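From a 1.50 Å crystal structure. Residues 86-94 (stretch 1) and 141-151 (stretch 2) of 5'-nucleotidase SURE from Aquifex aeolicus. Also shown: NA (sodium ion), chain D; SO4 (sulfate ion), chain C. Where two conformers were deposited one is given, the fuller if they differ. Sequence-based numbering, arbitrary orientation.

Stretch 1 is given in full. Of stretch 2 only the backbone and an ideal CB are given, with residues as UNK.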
# COMPACT_ATOMS: atom_id res chain seq x y z
N PRO A 86 2.14 -28.90 15.37
CA PRO A 86 3.30 -28.72 16.21
C PRO A 86 2.84 -28.64 17.66
O PRO A 86 1.61 -28.55 17.92
CB PRO A 86 3.87 -27.42 15.68
CG PRO A 86 2.66 -26.65 15.32
CD PRO A 86 1.75 -27.63 14.72
N ASP A 87 3.79 -28.64 18.60
CA ASP A 87 3.45 -28.51 20.00
C ASP A 87 2.92 -27.12 20.31
O ASP A 87 2.04 -26.98 21.19
CB ASP A 87 4.65 -28.85 20.87
CG ASP A 87 5.05 -30.31 20.72
OD1 ASP A 87 4.50 -31.11 21.49
OD2 ASP A 87 5.79 -30.67 19.78
N LEU A 88 3.50 -26.12 19.66
CA LEU A 88 3.11 -24.72 19.84
C LEU A 88 3.27 -23.95 18.55
O LEU A 88 4.11 -24.28 17.71
CB LEU A 88 3.98 -24.00 20.90
CG LEU A 88 3.94 -24.46 22.36
CD1 LEU A 88 5.14 -23.94 23.18
CD2 LEU A 88 2.66 -24.03 23.03
N VAL A 89 2.39 -22.93 18.39
CA VAL A 89 2.61 -21.87 17.44
C VAL A 89 3.05 -20.66 18.24
O VAL A 89 2.41 -20.31 19.27
CB VAL A 89 1.31 -21.53 16.63
CG1 VAL A 89 1.52 -20.21 15.90
CG2 VAL A 89 0.96 -22.71 15.71
N LEU A 90 4.16 -20.05 17.82
CA LEU A 90 4.77 -18.91 18.52
C LEU A 90 4.89 -17.79 17.52
O LEU A 90 5.15 -18.02 16.36
CB LEU A 90 6.19 -19.31 19.01
CG LEU A 90 6.19 -20.53 19.94
CD1 LEU A 90 7.63 -20.94 20.29
CD2 LEU A 90 5.38 -20.33 21.22
N SER A 91 4.64 -16.57 17.98
CA SER A 91 4.68 -15.42 17.11
C SER A 91 5.44 -14.29 17.78
O SER A 91 5.10 -13.89 18.88
CB SER A 91 3.23 -14.95 16.84
OG SER A 91 3.21 -13.90 15.92
N GLY A 92 6.48 -13.82 17.12
CA GLY A 92 7.33 -12.76 17.68
C GLY A 92 8.80 -13.10 17.49
O GLY A 92 9.15 -13.93 16.64
N ILE A 93 9.68 -12.43 18.25
CA ILE A 93 9.39 -11.35 19.17
C ILE A 93 9.17 -10.08 18.42
O ILE A 93 10.01 -9.64 17.64
CB ILE A 93 10.59 -11.10 20.12
CG1 ILE A 93 10.94 -12.37 20.90
CG2 ILE A 93 10.30 -9.90 21.06
CD1 ILE A 93 12.42 -12.46 21.34
N ASN A 94 8.00 -9.47 18.64
CA ASN A 94 7.69 -8.23 17.96
C ASN A 94 8.61 -7.09 18.33
O ASN A 94 8.98 -6.96 19.47
CB ASN A 94 6.24 -7.78 18.23
CG ASN A 94 5.75 -6.73 17.21
OD1 ASN A 94 5.86 -6.93 16.00
ND2 ASN A 94 5.21 -5.59 17.72
N UNK A 141 13.78 -15.04 28.51
CA UNK A 141 12.57 -15.23 29.29
C UNK A 141 11.47 -15.91 28.42
O UNK A 141 10.70 -16.70 28.94
CB UNK A 141 12.08 -13.89 29.83
N UNK A 142 11.48 -15.66 27.11
CA UNK A 142 10.51 -16.36 26.25
C UNK A 142 10.69 -17.88 26.35
O UNK A 142 9.72 -18.64 26.45
CB UNK A 142 10.66 -15.91 24.80
N UNK A 143 11.95 -18.32 26.31
CA UNK A 143 12.23 -19.75 26.39
C UNK A 143 11.84 -20.31 27.77
O UNK A 143 11.32 -21.40 27.86
CB UNK A 143 13.71 -20.01 26.11
N UNK A 144 12.04 -19.53 28.83
CA UNK A 144 11.60 -19.95 30.17
C UNK A 144 10.09 -20.23 30.16
O UNK A 144 9.64 -21.22 30.70
CB UNK A 144 11.94 -18.88 31.21
N UNK A 145 9.34 -19.34 29.52
CA UNK A 145 7.88 -19.50 29.44
C UNK A 145 7.50 -20.72 28.61
O UNK A 145 6.65 -21.50 29.03
CB UNK A 145 7.24 -18.25 28.84
N UNK A 146 8.13 -20.87 27.44
CA UNK A 146 7.84 -22.02 26.58
C UNK A 146 8.11 -23.33 27.33
O UNK A 146 7.30 -24.28 27.29
CB UNK A 146 8.68 -21.96 25.30
N UNK A 147 9.23 -23.37 28.06
CA UNK A 147 9.54 -24.59 28.81
C UNK A 147 8.44 -24.96 29.80
O UNK A 147 7.96 -26.11 29.83
CB UNK A 147 10.86 -24.42 29.56
N UNK A 148 7.95 -23.97 30.53
CA UNK A 148 6.87 -24.20 31.48
C UNK A 148 5.56 -24.59 30.79
O UNK A 148 4.85 -25.50 31.24
CB UNK A 148 6.65 -22.95 32.33
N UNK A 149 5.25 -23.95 29.68
CA UNK A 149 4.01 -24.25 28.99
C UNK A 149 4.02 -25.68 28.43
O UNK A 149 3.01 -26.38 28.41
CB UNK A 149 3.78 -23.24 27.87
N UNK A 150 5.19 -26.10 27.93
CA UNK A 150 5.27 -27.47 27.44
C UNK A 150 4.99 -28.48 28.54
O UNK A 150 4.45 -29.55 28.27
CB UNK A 150 6.65 -27.73 26.83
N UNK A 151 5.36 -28.13 29.76
CA UNK A 151 5.11 -29.00 30.92
C UNK A 151 3.70 -28.95 31.46
O UNK A 151 3.14 -29.98 31.84
CB UNK A 151 6.07 -28.63 32.05
NA NA D . 5.45 -5.48 14.24
S SO4 C . 2.48 -5.89 15.06
O1 SO4 C . 3.22 -4.74 15.58
O2 SO4 C . 3.34 -6.55 14.04
O3 SO4 C . 2.24 -6.84 16.08
O4 SO4 C . 1.19 -5.47 14.42

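Stretch 2 is a helix running nearly antiparallel to strand 88-94, at 160° between their N-to-C directions and 11.3 Å at closest approach. What the strand offers it is almost wholly aliphatic: Leu88, Leu90 and Ile93 point toward the helix, whereas Val89, Ser91 and Asn94 do not reach it, and Asn94 instead binds sodium, its OD1 lying 2.3 Å from NA.

Position 141 has nothing of stretch 1 within 5.5 Å of its ideal CB, so the strand sets no preference; it is Val141, whose carbonyl accepts the backbone hydrogen bond from the amide of position 145.

At 142 the CA-to-CB bond points toward the strand, and the ideal CB lies 5.2 Å from Ile93 CD1. That gap leaves room for a small or medium side chain without charge, such as alanine, cysteine, serine or valine. The residue is Cys142, in the m rotamer, with SG packed 4.1 Å from Ile93 CG1.

Positions 143, 144 and 145 find no partner in stretch 1, and many helix-compatible residues would serve. They are Val143, Asp144, whose OD2 is hydrogen-bonded elsewhere in the structure, and Ile145.

Position 146 again points toward the strand, one helical turn after 142. Its ideal CB stands 4.6 Å from Leu88 CD1 and 5.2 Å from Leu90 CD1, which favours a compact apolar group: alanine, valine or perhaps isoleucine. Val146 uses both methyls, CG1 lying 3.5 Å from Leu88 CD1 and CG2 4.1 Å from Leu90 CD1, so it touches two strand residues that face the helix.

At 147 CB points away from the strand, and a long polar chain is well suited; Lys147 is extended, with all four chi angles t. Position 148 is also out of reach of stretch 1, which leaves the choice open to many helix-compatible residues; it is Lys148, whose NZ is hydrogen-bonded elsewhere in the structure.

Position 149 points toward the strand, its ideal CB 4.9 Å from Leu88 CD1. Valine, isoleucine, leucine or alanine could meet the leucine methyls; the residue is Val149, with CG1 3.9 Å from Leu88 CD2.

At 150 CB leaves sideways, 5.5 Å from Leu88 CD1, so contact is optional; a longer apolar chain such as leucine or methionine could bend back to the strand, and a polar one could turn away from it. Leu150 bends back: its CD2 comes within 4.2 Å of Leu88 CD1 and 4.0 Å of Asp87 CB, meeting the aliphatic part of that acid.

Position 151 has no neighbour in stretch 1 and tolerates many polar residues; it is Asn151. No hydrogen bond crosses between the stretches, and the contact, burying 275 Å², rests on side-chain packing.

Stretch 2 (141-151) VCVDIVKKVLN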
# COMPACT_ATOMS: atom_id res chain seq x y z
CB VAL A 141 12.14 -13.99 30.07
CG1 VAL A 141 11.52 -13.01 29.17
CG2 VAL A 141 11.25 -14.41 31.27
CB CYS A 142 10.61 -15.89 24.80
SG CYS A 142 10.26 -14.14 24.59
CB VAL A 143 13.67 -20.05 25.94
CG1 VAL A 143 14.00 -21.53 26.12
CG2 VAL A 143 13.81 -19.61 24.49
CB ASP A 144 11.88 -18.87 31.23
CG ASP A 144 13.37 -18.76 31.61
OD1 ASP A 144 14.19 -19.67 31.30
OD2 ASP A 144 13.72 -17.70 32.18
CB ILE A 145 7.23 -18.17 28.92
CG1 ILE A 145 7.38 -17.06 29.98
CG2 ILE A 145 5.79 -18.41 28.49
CD1 ILE A 145 6.98 -15.70 29.47
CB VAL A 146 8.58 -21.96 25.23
CG1 VAL A 146 8.37 -23.25 24.46
CG2 VAL A 146 8.08 -20.76 24.41
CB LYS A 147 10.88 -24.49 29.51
CG LYS A 147 11.33 -25.83 30.05
CD LYS A 147 12.70 -25.70 30.69
CE LYS A 147 13.11 -27.09 31.24
NZ LYS A 147 14.48 -27.07 31.87
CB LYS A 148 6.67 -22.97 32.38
CG LYS A 148 7.86 -22.66 33.32
CD LYS A 148 7.52 -21.49 34.24
CE LYS A 148 8.63 -21.11 35.24
NZ LYS A 148 8.64 -22.06 36.38
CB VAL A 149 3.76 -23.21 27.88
CG1 VAL A 149 2.67 -23.68 26.90
CG2 VAL A 149 3.39 -21.85 28.54
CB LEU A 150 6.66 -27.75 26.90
CG LEU A 150 6.99 -27.15 25.54
CD1 LEU A 150 8.52 -27.24 25.17
CD2 LEU A 150 6.16 -27.78 24.43
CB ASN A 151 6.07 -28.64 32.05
CG ASN A 151 7.45 -29.17 31.82
OD1 ASN A 151 7.64 -30.11 31.03
ND2 ASN A 151 8.43 -28.59 32.52
O HOH W 1 6.21 -3.37 15.22
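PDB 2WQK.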